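Local coordinates for protein HpcE (Thermus thermophilus, PDB 1WZO) that probably catalyses the isomerisation of 2-hydroxyhepta-2,4-diene-1,7-dioate, as a member of the fumarylacetoacetate hydrolase family, at residues B[100-105]-B[121-126]; B[106-111]-B[203-208]; B[151-156]-B[238-243]. All coordinates share one frame; numbering follows the deposited sequence.

Overall arrangement
The strand ending at 104 leads into a loop and a short helix, then returns as strand 120-131; contact 1 closes this excursion by pairing the two strands. The loop itself, through 106-111, reaches forward to 203-208 in contact 2, which joins two loops beside helix 192-200, so contacts 1 and 2 cross. Segment 151-156 is met much later by 238-243 in contact 3, which packs two sheets together; it crosses contact 2 and follows contact 1 in series. Contact 1 touches both others: Val-104 O probably accepts a hydrogen bond from Tyr-208 N, and Ile-125 O from Gly-155 N. Contacts 2 and 3 lie on opposite sides of the chain's centre.

Contact 1 (B[100-105]-B[121-126]); sequences LAVVVG and LGYTIA
Ala-101 and Thr-124 face each other as a hydrogen-bonded pair of two antiparallel strands: Ala-101 N donates to Thr-124 O at 3.0 Å, and Thr-124 N returns a bond to Ala-101 O at 3.1 Å. Tyr-123 CA brings its C-H to the same Ala-101 O. At the next hydrogen-bonded pair, Val-103 N donates to Gly-122 O at 2.9 Å. Val-103 O takes two donors, Leu-121 N at 2.8 Å and, weakly, Gly-122 N at 3.4 Å. The alternate residues spend backbone bonds along the other edge: Leu-100 on Thr-213, Val-102 on Leu-211, Val-104 on Tyr-208 and Asp-209. Leu-121 O bonds a glycerol, probably from the crystallisation liquor. Thr-124 OG1, anti to its own N (chi1 -170°), bonds Phe-157 O; this rotation leaves CG2 3.5 Å from Ala-101 CB, closer than usual carbon contact, and the small alanine side chain suits so tight a fit. On the face carrying Leu-100, Val-102 and Tyr-123, the tyrosine lies alongside the valine, whose CG2 meets the ring at its edge, 3.8 Å from CE1, while Leu-100 CD1 approaches obliquely. Glycine suits 105, where a side chain would run into Leu-121 CB, and 122, where the backbone is almost fully extended. Leu-121 and Gly-122, both opposite Val-103, make a classic beta bulge at the end of a buried antiparallel pair in the fumarylacetoacetate hydrolase domain.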
ATOM      1  N   LEU B 100      11.809 -14.297 -19.698  1.00 17.02           N
ATOM      2  CA  LEU B 100      12.609 -13.280 -19.041  1.00 17.27           C
ATOM      3  C   LEU B 100      11.600 -12.227 -18.586  1.00 17.14           C
ATOM      4  O   LEU B 100      10.781 -11.767 -19.387  1.00 16.80           O
ATOM      5  CB  LEU B 100      13.589 -12.639 -20.026  1.00 17.82           C
ATOM      6  CG  LEU B 100      14.373 -11.423 -19.517  1.00 19.65           C
ATOM      7  CD1 LEU B 100      15.314 -11.841 -18.389  1.00 18.42           C
ATOM      8  CD2 LEU B 100      15.158 -10.802 -20.671  1.00 19.37           C
ATOM      9  N   ALA B 101      11.653 -11.868 -17.309  1.00 16.64           N
ATOM     10  CA  ALA B 101      10.759 -10.861 -16.745  1.00 17.52           C
ATOM     11  C   ALA B 101      11.553  -9.582 -16.506  1.00 18.17           C
ATOM     12  O   ALA B 101      12.627  -9.611 -15.903  1.00 19.60           O
ATOM     13  CB  ALA B 101      10.160 -11.366 -15.434  1.00 17.36           C
ATOM     14  N   VAL B 102      11.021  -8.462 -16.986  1.00 16.90           N
ATOM     15  CA  VAL B 102      11.674  -7.165 -16.857  1.00 16.32           C
ATOM     16  C   VAL B 102      10.968  -6.319 -15.810  1.00 18.04           C
ATOM     17  O   VAL B 102       9.747  -6.140 -15.863  1.00 15.80           O
ATOM     18  CB  VAL B 102      11.649  -6.421 -18.207  1.00 17.24           C
ATOM     19  CG1 VAL B 102      12.405  -5.102 -18.106  1.00 17.05           C
ATOM     20  CG2 VAL B 102      12.241  -7.317 -19.291  1.00 17.68           C
ATOM     21  N   VAL B 103      11.740  -5.795 -14.864  1.00 15.17           N
ATOM     22  CA  VAL B 103      11.186  -4.979 -13.789  1.00 16.01           C
ATOM     23  C   VAL B 103      11.480  -3.500 -14.001  1.00 16.10           C
ATOM     24  O   VAL B 103      12.637  -3.094 -14.075  1.00 19.20           O
ATOM     25  CB  VAL B 103      11.760  -5.421 -12.428  1.00 15.87           C
ATOM     26  CG1 VAL B 103      11.039  -4.699 -11.289  1.00 16.20           C
ATOM     27  CG2 VAL B 103      11.626  -6.936 -12.284  1.00 14.98           C
ATOM     28  N   VAL B 104      10.423  -2.700 -14.097  1.00 15.08           N
ATOM     29  CA  VAL B 104      10.544  -1.261 -14.309  1.00 16.88           C
ATOM     30  C   VAL B 104      11.085  -0.565 -13.060  1.00 16.73           C
ATOM     31  O   VAL B 104      10.645  -0.853 -11.949  1.00 18.03           O
ATOM     32  CB  VAL B 104       9.173  -0.650 -14.693  1.00 14.97           C
ATOM     33  CG1 VAL B 104       9.287   0.851 -14.842  1.00 14.90           C
ATOM     34  CG2 VAL B 104       8.686  -1.267 -16.008  1.00 17.34           C
ATOM     35  N   GLY B 105      12.035   0.351 -13.252  1.00 17.31           N
ATOM     36  CA  GLY B 105      12.630   1.060 -12.128  1.00 17.50           C
ATOM     37  C   GLY B 105      12.267   2.530 -12.003  1.00 19.02           C
ATOM     38  O   GLY B 105      12.395   3.117 -10.922  1.00 18.79           O
ATOM     39  N   LEU B 121      14.894  -1.528 -13.784  1.00 20.09           N
ATOM     40  CA  LEU B 121      15.516  -1.727 -12.480  1.00 20.36           C
ATOM     41  C   LEU B 121      16.333  -3.015 -12.500  1.00 21.15           C
ATOM     42  O   LEU B 121      17.492  -3.035 -12.091  1.00 19.93           O
ATOM     43  CB  LEU B 121      14.445  -1.813 -11.388  1.00 22.14           C
ATOM     44  CG  LEU B 121      14.915  -2.141  -9.966  1.00 22.00           C
ATOM     45  CD1 LEU B 121      15.801  -1.017  -9.442  1.00 23.17           C
ATOM     46  CD2 LEU B 121      13.711  -2.326  -9.056  1.00 21.41           C
ATOM     47  N   GLY B 122      15.724  -4.091 -12.985  1.00 20.16           N
ATOM     48  CA  GLY B 122      16.414  -5.365 -13.040  1.00 20.27           C
ATOM     49  C   GLY B 122      15.599  -6.443 -13.726  1.00 20.10           C
ATOM     50  O   GLY B 122      14.572  -6.155 -14.348  1.00 19.73           O
ATOM     51  N   TYR B 123      16.043  -7.690 -13.589  1.00 18.36           N
ATOM     52  CA  TYR B 123      15.377  -8.819 -14.231  1.00 18.24           C
ATOM     53  C   TYR B 123      15.158  -9.979 -13.275  1.00 17.32           C
ATOM     54  O   TYR B 123      15.771 -10.046 -12.215  1.00 19.83           O
ATOM     55  CB  TYR B 123      16.227  -9.308 -15.410  1.00 18.36           C
ATOM     56  CG  TYR B 123      16.518  -8.239 -16.434  1.00 19.96           C
ATOM     57  CD1 TYR B 123      15.634  -7.995 -17.484  1.00 16.99           C
ATOM     58  CD2 TYR B 123      17.658  -7.439 -16.332  1.00 19.77           C
ATOM     59  CE1 TYR B 123      15.871  -6.984 -18.402  1.00 17.81           C
ATOM     60  CE2 TYR B 123      17.906  -6.420 -17.247  1.00 18.48           C
ATOM     61  CZ  TYR B 123      17.006  -6.198 -18.278  1.00 18.12           C
ATOM     62  OH  TYR B 123      17.225  -5.177 -19.174  1.00 19.70           O
ATOM     63  N   THR B 124      14.277 -10.892 -13.668  1.00 16.94           N
ATOM     64  CA  THR B 124      13.997 -12.080 -12.883  1.00 16.33           C
ATOM     65  C   THR B 124      13.443 -13.122 -13.834  1.00 15.68           C
ATOM     66  O   THR B 124      13.318 -12.868 -15.041  1.00 17.71           O
ATOM     67  CB  THR B 124      12.994 -11.795 -11.727  1.00 17.63           C
ATOM     68  OG1 THR B 124      12.951 -12.928 -10.856  1.00 17.86           O
ATOM     69  CG2 THR B 124      11.591 -11.522 -12.261  1.00 15.37           C
ATOM     70  N   ILE B 125      13.138 -14.301 -13.306  1.00 16.85           N
ATOM     71  CA  ILE B 125      12.595 -15.388 -14.113  1.00 16.47           C
ATOM     72  C   ILE B 125      11.097 -15.528 -13.845  1.00 17.06           C
ATOM     73  O   ILE B 125      10.641 -15.329 -12.719  1.00 16.56           O
ATOM     74  CB  ILE B 125      13.253 -16.739 -13.755  1.00 17.66           C
ATOM     75  CG1 ILE B 125      14.774 -16.647 -13.907  1.00 17.57           C
ATOM     76  CG2 ILE B 125      12.679 -17.846 -14.633  1.00 15.01           C
ATOM     77  CD1 ILE B 125      15.506 -17.811 -13.259  1.00 16.61           C
ATOM     78  N   ALA B 126      10.343 -15.876 -14.883  1.00 17.12           N
ATOM     79  CA  ALA B 126       8.906 -16.072 -14.739  1.00 17.92           C
ATOM     80  C   ALA B 126       8.480 -17.368 -15.406  1.00 18.60           C
ATOM     81  O   ALA B 126       9.054 -17.785 -16.412  1.00 17.45           O
ATOM     82  CB  ALA B 126       8.142 -14.904 -15.369  1.00 17.09           C
TER

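Contact 2 (B[106-111]-B[203-208]); sequences RPMKRV and MTLEPY
The flat groups that meet across the contact are the peptides of Met-108 and Leu-205, and each carbonyl receives its donor in its own plane: Met-108 N gives to Leu-205 O at 2.8 Å, and Leu-205 N gives back to Met-108 O at 2.9 Å. Each of these oxygens also receives a C-H, from Pro-107 CA to Leu-205 O and from Thr-204 CA to Met-108 O, both at 3.3 Å. The flat guanidinium of Arg-106 turns elsewhere, making a cation-pi contact with Tyr-119 while its NH2 bonds Asp-118 O. Pro-107 and Pro-207 meet obliquely, Pro-107 CD 3.9 Å from Pro-207 CG and Pro-107 CG about as near Pro-207 CD. Proline suits both places by offering apolar ring carbons where its nitrogen is not asked to donate a bond across the pair. Beside the bridge, Met-108 CB meets Leu-205 CB at 4.0 Å, apolar side chains fitting a buried spot. Further along, the chain of Lys-109 bends at chi2 (59°) and crosses Thr-204 at about a right angle, its CD 3.5 Å from OG1. The polar ends of both reach OD2 of Asp-149 of the second subunit, Lys-109 NZ by a salt bridge and Thr-204 OG1 by a hydrogen bond, which makes this pair part of the subunit interface. The two loops run antiparallel and are joined by a single beta bridge, Met-108 with Leu-205. The first leads from strand 94-104 to helix 113-116 and the second from helix 192-200 to strand 210-212, and Leu-196 of helix 192-200 receives both Met-108 and Leu-205.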
ATOM      1  N   ARG B 106      11.836   3.134 -13.104  1.00 18.34           N
ATOM      2  CA  ARG B 106      11.438   4.541 -13.116  1.00 20.26           C
ATOM      3  C   ARG B 106      10.184   4.714 -13.956  1.00 19.02           C
ATOM      4  O   ARG B 106       9.978   3.977 -14.912  1.00 19.24           O
ATOM      5  CB  ARG B 106      12.548   5.422 -13.696  1.00 21.15           C
ATOM      6  CG  ARG B 106      13.743   5.616 -12.773  1.00 25.77           C
ATOM      7  CD  ARG B 106      14.659   6.710 -13.302  1.00 29.66           C
ATOM      8  NE  ARG B 106      15.333   6.325 -14.536  1.00 31.00           N
ATOM      9  CZ  ARG B 106      15.433   7.101 -15.611  1.00 33.40           C
ATOM     10  NH1 ARG B 106      14.892   8.314 -15.614  1.00 34.95           N
ATOM     11  NH2 ARG B 106      16.089   6.670 -16.678  1.00 32.02           N
ATOM     12  N   PRO B 107       9.334   5.698 -13.613  1.00 19.81           N
ATOM     13  CA  PRO B 107       8.097   5.949 -14.361  1.00 19.80           C
ATOM     14  C   PRO B 107       8.360   6.105 -15.855  1.00 21.01           C
ATOM     15  O   PRO B 107       9.230   6.880 -16.263  1.00 19.93           O
ATOM     16  CB  PRO B 107       7.568   7.234 -13.729  1.00 20.58           C
ATOM     17  CG  PRO B 107       8.030   7.120 -12.317  1.00 20.90           C
ATOM     18  CD  PRO B 107       9.455   6.638 -12.485  1.00 19.83           C
ATOM     19  N   MET B 108       7.600   5.372 -16.664  1.00 18.56           N
ATOM     20  CA  MET B 108       7.754   5.410 -18.110  1.00 18.36           C
ATOM     21  C   MET B 108       6.489   5.839 -18.848  1.00 19.71           C
ATOM     22  O   MET B 108       5.427   5.248 -18.671  1.00 16.00           O
ATOM     23  CB  MET B 108       8.157   4.031 -18.644  1.00 19.44           C
ATOM     24  CG  MET B 108       9.408   3.419 -18.037  1.00 20.86           C
ATOM     25  SD  MET B 108       9.776   1.825 -18.831  1.00 19.39           S
ATOM     26  CE  MET B 108      10.653   2.385 -20.303  1.00 19.66           C
ATOM     27  N   LYS B 109       6.619   6.872 -19.673  1.00 18.46           N
ATOM     28  CA  LYS B 109       5.523   7.360 -20.498  1.00 18.71           C
ATOM     29  C   LYS B 109       6.165   7.987 -21.724  1.00 19.53           C
ATOM     30  O   LYS B 109       6.964   8.920 -21.603  1.00 18.77           O
ATOM     31  CB  LYS B 109       4.669   8.401 -19.764  1.00 18.16           C
ATOM     32  CG  LYS B 109       3.434   8.834 -20.562  1.00 19.32           C
ATOM     33  CD  LYS B 109       2.530   7.635 -20.870  1.00 19.21           C
ATOM     34  CE  LYS B 109       1.358   8.006 -21.779  1.00 20.38           C
ATOM     35  NZ  LYS B 109       0.367   8.896 -21.113  1.00 20.81           N
ATOM     36  N   ARG B 110       5.829   7.447 -22.894  1.00 18.23           N
ATOM     37  CA  ARG B 110       6.358   7.914 -24.170  1.00 21.54           C
ATOM     38  C   ARG B 110       7.884   7.850 -24.217  1.00 22.53           C
ATOM     39  O   ARG B 110       8.545   8.785 -24.668  1.00 22.67           O
ATOM     40  CB  ARG B 110       5.884   9.341 -24.458  1.00 22.96           C
ATOM     41  CG  ARG B 110       4.380   9.457 -24.628  1.00 28.08           C
ATOM     42  CD  ARG B 110       3.969  10.869 -25.018  1.00 35.57           C
ATOM     43  NE  ARG B 110       2.517  11.010 -25.092  1.00 41.86           N
ATOM     44  CZ  ARG B 110       1.736  10.308 -25.909  1.00 45.34           C
ATOM     45  NH1 ARG B 110       2.264   9.410 -26.733  1.00 46.17           N
ATOM     46  NH2 ARG B 110       0.423  10.502 -25.900  1.00 47.58           N
ATOM     47  N   VAL B 111       8.437   6.737 -23.748  1.00 20.49           N
ATOM     48  CA  VAL B 111       9.881   6.535 -23.749  1.00 19.94           C
ATOM     49  C   VAL B 111      10.278   5.918 -25.080  1.00 20.74           C
ATOM     50  O   VAL B 111       9.628   4.987 -25.555  1.00 21.22           O
ATOM     51  CB  VAL B 111      10.309   5.582 -22.608  1.00 19.09           C
ATOM     52  CG1 VAL B 111      11.812   5.296 -22.686  1.00 20.12           C
ATOM     53  CG2 VAL B 111       9.951   6.199 -21.268  1.00 16.72           C
ATOM     54  N   MET B 203       0.398   3.776 -22.072  1.00 15.89           N
ATOM     55  CA  MET B 203       0.197   3.366 -20.685  1.00 16.62           C
ATOM     56  C   MET B 203       1.404   3.709 -19.819  1.00 16.86           C
ATOM     57  O   MET B 203       2.516   3.289 -20.119  1.00 17.51           O
ATOM     58  CB  MET B 203      -0.038   1.853 -20.633  1.00 17.59           C
ATOM     59  CG  MET B 203      -0.271   1.282 -19.240  1.00 19.52           C
ATOM     60  SD  MET B 203      -0.286  -0.525 -19.210  1.00 21.56           S
ATOM     61  CE  MET B 203      -1.570  -0.888 -20.403  1.00 19.35           C
ATOM     62  N   THR B 204       1.185   4.455 -18.743  1.00 16.23           N
ATOM     63  CA  THR B 204       2.283   4.811 -17.850  1.00 17.71           C
ATOM     64  C   THR B 204       2.745   3.599 -17.039  1.00 17.60           C
ATOM     65  O   THR B 204       1.951   2.988 -16.319  1.00 17.51           O
ATOM     66  CB  THR B 204       1.864   5.922 -16.864  1.00 17.96           C
ATOM     67  OG1 THR B 204       1.498   7.093 -17.598  1.00 16.77           O
ATOM     68  CG2 THR B 204       3.021   6.266 -15.919  1.00 18.71           C
ATOM     69  N   LEU B 205       4.020   3.234 -17.166  1.00 17.50           N
ATOM     70  CA  LEU B 205       4.541   2.109 -16.393  1.00 15.85           C
ATOM     71  C   LEU B 205       5.201   2.703 -15.160  1.00 17.11           C
ATOM     72  O   LEU B 205       5.940   3.683 -15.249  1.00 16.66           O
ATOM     73  CB  LEU B 205       5.553   1.292 -17.205  1.00 16.02           C
ATOM     74  CG  LEU B 205       4.994   0.619 -18.464  1.00 18.04           C
ATOM     75  CD1 LEU B 205       6.097  -0.149 -19.173  1.00 17.00           C
ATOM     76  CD2 LEU B 205       3.851  -0.320 -18.085  1.00 18.08           C
ATOM     77  N   GLU B 206       4.927   2.112 -14.006  1.00 16.85           N
ATOM     78  CA  GLU B 206       5.464   2.616 -12.753  1.00 17.64           C
ATOM     79  C   GLU B 206       6.510   1.671 -12.184  1.00 16.94           C
ATOM     80  O   GLU B 206       6.580   0.504 -12.577  1.00 16.64           O
ATOM     81  CB  GLU B 206       4.311   2.789 -11.753  1.00 19.32           C
ATOM     82  CG  GLU B 206       3.130   3.570 -12.338  1.00 22.96           C
ATOM     83  CD  GLU B 206       1.906   3.584 -11.436  1.00 26.28           C
ATOM     84  OE1 GLU B 206       1.560   2.524 -10.870  1.00 30.40           O
ATOM     85  OE2 GLU B 206       1.275   4.650 -11.309  1.00 28.03           O
ATOM     86  N   PRO B 207       7.348   2.164 -11.251  1.00 17.85           N
ATOM     87  CA  PRO B 207       8.377   1.310 -10.647  1.00 16.00           C
ATOM     88  C   PRO B 207       7.733   0.036 -10.095  1.00 16.16           C
ATOM     89  O   PRO B 207       6.693   0.091  -9.440  1.00 17.67           O
ATOM     90  CB  PRO B 207       8.948   2.192  -9.539  1.00 16.69           C
ATOM     91  CG  PRO B 207       8.859   3.573 -10.146  1.00 18.73           C
ATOM     92  CD  PRO B 207       7.459   3.551 -10.759  1.00 18.84           C
ATOM     93  N   TYR B 208       8.363  -1.096 -10.383  1.00 15.02           N
ATOM     94  CA  TYR B 208       7.916  -2.421  -9.969  1.00 15.63           C
ATOM     95  C   TYR B 208       6.852  -3.057 -10.853  1.00 14.31           C
ATOM     96  O   TYR B 208       6.372  -4.156 -10.563  1.00 14.96           O
ATOM     97  CB  TYR B 208       7.507  -2.426  -8.493  1.00 18.87           C
ATOM     98  CG  TYR B 208       8.696  -2.131  -7.605  1.00 21.47           C
ATOM     99  CD1 TYR B 208       8.769  -0.949  -6.870  1.00 25.11           C
ATOM    100  CD2 TYR B 208       9.796  -2.991  -7.581  1.00 21.77           C
ATOM    101  CE1 TYR B 208       9.915  -0.624  -6.135  1.00 26.74           C
ATOM    102  CE2 TYR B 208      10.945  -2.678  -6.853  1.00 26.02           C
ATOM    103  CZ  TYR B 208      10.997  -1.491  -6.135  1.00 26.54           C
ATOM    104  OH  TYR B 208      12.133  -1.168  -5.423  1.00 30.56           O
TER

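Contact 3 (B[151-156]-B[238-243]); sequences FLPLGP and LENPIE
Two strands of different sheets, 152-155 and 238-243, meet here through their side chains, Pro-153 and Leu-238 meeting between them. Their axes pass 7.5 Å apart, too far for backbone pairing, and the join rests on van der Waals contact. Leu-238 is the wedge: with CG anti to the backbone N (chi1 176°) its two methyls spread over strand 152-155, CD2 lying 3.7 Å from Pro-153 O and 3.9 Å from Pro-153 CB, while CD1 rests 3.8 Å from Gly-155 C. A branched apolar side chain suits this buried seam. Nearer its backbone, Leu-238 CB lies 3.6 Å from Gly-155 O, and Pro-156 CD comes within 4.1 Å of the same CB. Gly-155 has a positive phi (135°) that suits glycine, and a cis peptide leads into Pro-156, where the chain turns a corner. Asn-240 crosses Pro-153 obliquely, its OD1 3.2 Å from Pro-153 CB; its amide ND2 is bound to Gly-83 O and Pro-80 O, which fixes the group's rotation. Two sheets packed through their side chains in this way are consistent with the mixed beta-sandwich roll of the fumarylacetoacetate hydrolase fold.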
ATOM      1  N   PHE B 151      -0.579 -19.234 -11.142  1.00 14.03           N
ATOM      2  CA  PHE B 151      -0.047 -19.431 -12.484  1.00 15.91           C
ATOM      3  C   PHE B 151       1.096 -18.512 -12.902  1.00 14.84           C
ATOM      4  O   PHE B 151       1.418 -18.421 -14.088  1.00 13.88           O
ATOM      5  CB  PHE B 151      -1.167 -19.380 -13.534  1.00 15.15           C
ATOM      6  CG  PHE B 151      -1.721 -20.738 -13.890  1.00 14.09           C
ATOM      7  CD1 PHE B 151      -2.195 -20.997 -15.174  1.00 15.55           C
ATOM      8  CD2 PHE B 151      -1.739 -21.768 -12.948  1.00 16.19           C
ATOM      9  CE1 PHE B 151      -2.675 -22.269 -15.523  1.00 15.30           C
ATOM     10  CE2 PHE B 151      -2.217 -23.041 -13.282  1.00 16.81           C
ATOM     11  CZ  PHE B 151      -2.684 -23.291 -14.573  1.00 17.25           C
ATOM     12  N   LEU B 152       1.711 -17.828 -11.942  1.00 15.57           N
ATOM     13  CA  LEU B 152       2.851 -16.983 -12.277  1.00 16.45           C
ATOM     14  C   LEU B 152       3.999 -17.045 -11.278  1.00 14.64           C
ATOM     15  O   LEU B 152       4.235 -16.105 -10.516  1.00 14.20           O
ATOM     16  CB  LEU B 152       2.445 -15.515 -12.496  1.00 16.42           C
ATOM     17  CG  LEU B 152       3.605 -14.631 -12.994  1.00 19.34           C
ATOM     18  CD1 LEU B 152       4.235 -15.265 -14.240  1.00 14.88           C
ATOM     19  CD2 LEU B 152       3.104 -13.209 -13.320  1.00 15.77           C
ATOM     20  N   PRO B 153       4.697 -18.188 -11.225  1.00 14.89           N
ATOM     21  CA  PRO B 153       5.824 -18.257 -10.292  1.00 15.35           C
ATOM     22  C   PRO B 153       6.750 -17.118 -10.732  1.00 15.23           C
ATOM     23  O   PRO B 153       6.852 -16.835 -11.925  1.00 14.79           O
ATOM     24  CB  PRO B 153       6.414 -19.634 -10.580  1.00 15.14           C
ATOM     25  CG  PRO B 153       5.169 -20.458 -10.853  1.00 16.32           C
ATOM     26  CD  PRO B 153       4.328 -19.528 -11.720  1.00 13.45           C
ATOM     27  N   LEU B 154       7.401 -16.451  -9.790  1.00 14.71           N
ATOM     28  CA  LEU B 154       8.274 -15.340 -10.149  1.00 16.92           C
ATOM     29  C   LEU B 154       9.437 -15.231  -9.177  1.00 16.29           C
ATOM     30  O   LEU B 154       9.239 -15.187  -7.963  1.00 17.10           O
ATOM     31  CB  LEU B 154       7.485 -14.021 -10.154  1.00 16.19           C
ATOM     32  CG  LEU B 154       8.199 -12.771 -10.682  1.00 17.63           C
ATOM     33  CD1 LEU B 154       8.254 -12.836 -12.196  1.00 14.74           C
ATOM     34  CD2 LEU B 154       7.462 -11.506 -10.250  1.00 14.72           C
ATOM     35  N   GLY B 155      10.651 -15.186  -9.722  1.00 17.12           N
ATOM     36  CA  GLY B 155      11.829 -15.071  -8.881  1.00 17.96           C
ATOM     37  C   GLY B 155      12.932 -16.019  -9.318  1.00 19.08           C
ATOM     38  O   GLY B 155      13.006 -16.388 -10.490  1.00 16.58           O
ATOM     39  N   PRO B 156      13.795 -16.451  -8.385  1.00 20.86           N
ATOM     40  CA  PRO B 156      13.732 -16.059  -6.974  1.00 21.21           C
ATOM     41  C   PRO B 156      14.365 -14.708  -6.662  1.00 21.66           C
ATOM     42  O   PRO B 156      14.208 -14.185  -5.558  1.00 22.77           O
ATOM     43  CB  PRO B 156      14.449 -17.213  -6.267  1.00 23.67           C
ATOM     44  CG  PRO B 156      15.469 -17.641  -7.280  1.00 21.76           C
ATOM     45  CD  PRO B 156      14.680 -17.618  -8.569  1.00 23.09           C
ATOM     46  N   LEU B 238      14.373 -20.941 -10.755  1.00 21.50           N
ATOM     47  CA  LEU B 238      13.053 -20.824 -10.138  1.00 21.16           C
ATOM     48  C   LEU B 238      12.425 -22.207 -10.186  1.00 19.84           C
ATOM     49  O   LEU B 238      12.180 -22.746 -11.264  1.00 22.81           O
ATOM     50  CB  LEU B 238      12.198 -19.824 -10.924  1.00 20.83           C
ATOM     51  CG  LEU B 238      10.731 -19.601 -10.532  1.00 19.01           C
ATOM     52  CD1 LEU B 238      10.639 -18.998  -9.135  1.00 16.76           C
ATOM     53  CD2 LEU B 238      10.089 -18.659 -11.562  1.00 19.10           C
ATOM     54  N   GLU B 239      12.160 -22.776  -9.017  1.00 21.06           N
ATOM     55  CA  GLU B 239      11.601 -24.115  -8.940  1.00 21.52           C
ATOM     56  C   GLU B 239      10.245 -24.216  -8.251  1.00 21.26           C
ATOM     57  O   GLU B 239      10.052 -23.694  -7.148  1.00 19.77           O
ATOM     58  CB  GLU B 239      12.602 -25.028  -8.236  1.00 22.28           C
ATOM     59  CG  GLU B 239      12.092 -26.424  -7.962  1.00 24.63           C
ATOM     60  CD  GLU B 239      13.115 -27.261  -7.230  1.00 28.49           C
ATOM     61  OE1 GLU B 239      14.044 -27.769  -7.890  1.00 30.31           O
ATOM     62  OE2 GLU B 239      12.994 -27.395  -5.995  1.00 28.73           O
ATOM     63  N   ASN B 240       9.313 -24.902  -8.908  1.00 18.79           N
ATOM     64  CA  ASN B 240       7.977 -25.081  -8.353  1.00 20.67           C
ATOM     65  C   ASN B 240       7.349 -26.426  -8.667  1.00 20.15           C
ATOM     66  O   ASN B 240       7.324 -26.867  -9.821  1.00 19.43           O
ATOM     67  CB  ASN B 240       7.010 -23.998  -8.853  1.00 19.28           C
ATOM     68  CG  ASN B 240       7.503 -22.602  -8.587  1.00 17.02           C
ATOM     69  OD1 ASN B 240       8.214 -22.020  -9.399  1.00 18.01           O
ATOM     70  ND2 ASN B 240       7.136 -22.055  -7.437  1.00 19.48           N
ATOM     71  N   PRO B 241       6.843 -27.106  -7.633  1.00 21.15           N
ATOM     72  CA  PRO B 241       6.200 -28.400  -7.841  1.00 21.84           C
ATOM     73  C   PRO B 241       4.732 -28.115  -8.169  1.00 25.26           C
ATOM     74  O   PRO B 241       4.246 -27.001  -7.941  1.00 22.09           O
ATOM     75  CB  PRO B 241       6.384 -29.095  -6.499  1.00 21.64           C
ATOM     76  CG  PRO B 241       6.332 -27.962  -5.524  1.00 21.82           C
ATOM     77  CD  PRO B 241       7.141 -26.882  -6.206  1.00 21.34           C
ATOM     78  N   ILE B 242       4.042 -29.112  -8.708  1.00 25.37           N
ATOM     79  CA  ILE B 242       2.638 -28.977  -9.075  1.00 27.13           C
ATOM     80  C   ILE B 242       1.784 -29.974  -8.298  1.00 29.21           C
ATOM     81  O   ILE B 242       2.161 -31.136  -8.142  1.00 30.11           O
ATOM     82  CB  ILE B 242       2.433 -29.254 -10.570  1.00 27.72           C
ATOM     83  CG1 ILE B 242       3.343 -28.346 -11.395  1.00 25.95           C
ATOM     84  CG2 ILE B 242       0.971 -29.055 -10.939  1.00 28.04           C
ATOM     85  CD1 ILE B 242       3.342 -28.672 -12.868  1.00 24.20           C
ATOM     86  N   GLU B 243       0.640 -29.508  -7.808  1.00 29.49           N
ATOM     87  CA  GLU B 243      -0.291 -30.343  -7.057  1.00 30.14           C
ATOM     88  C   GLU B 243      -1.685 -30.108  -7.626  1.00 30.73           C
ATOM     89  O   GLU B 243      -1.951 -29.062  -8.219  1.00 28.28           O
ATOM     90  CB  GLU B 243      -0.288 -29.964  -5.570  1.00 30.10           C
ATOM     91  CG  GLU B 243       0.847 -30.533  -4.739  1.00 30.08           C
ATOM     92  CD  GLU B 243       0.791 -30.054  -3.299  1.00 31.07           C
ATOM     93  OE1 GLU B 243      -0.311 -29.672  -2.847  1.00 32.93           O
ATOM     94  OE2 GLU B 243       1.837 -30.065  -2.609  1.00 28.78           O
TER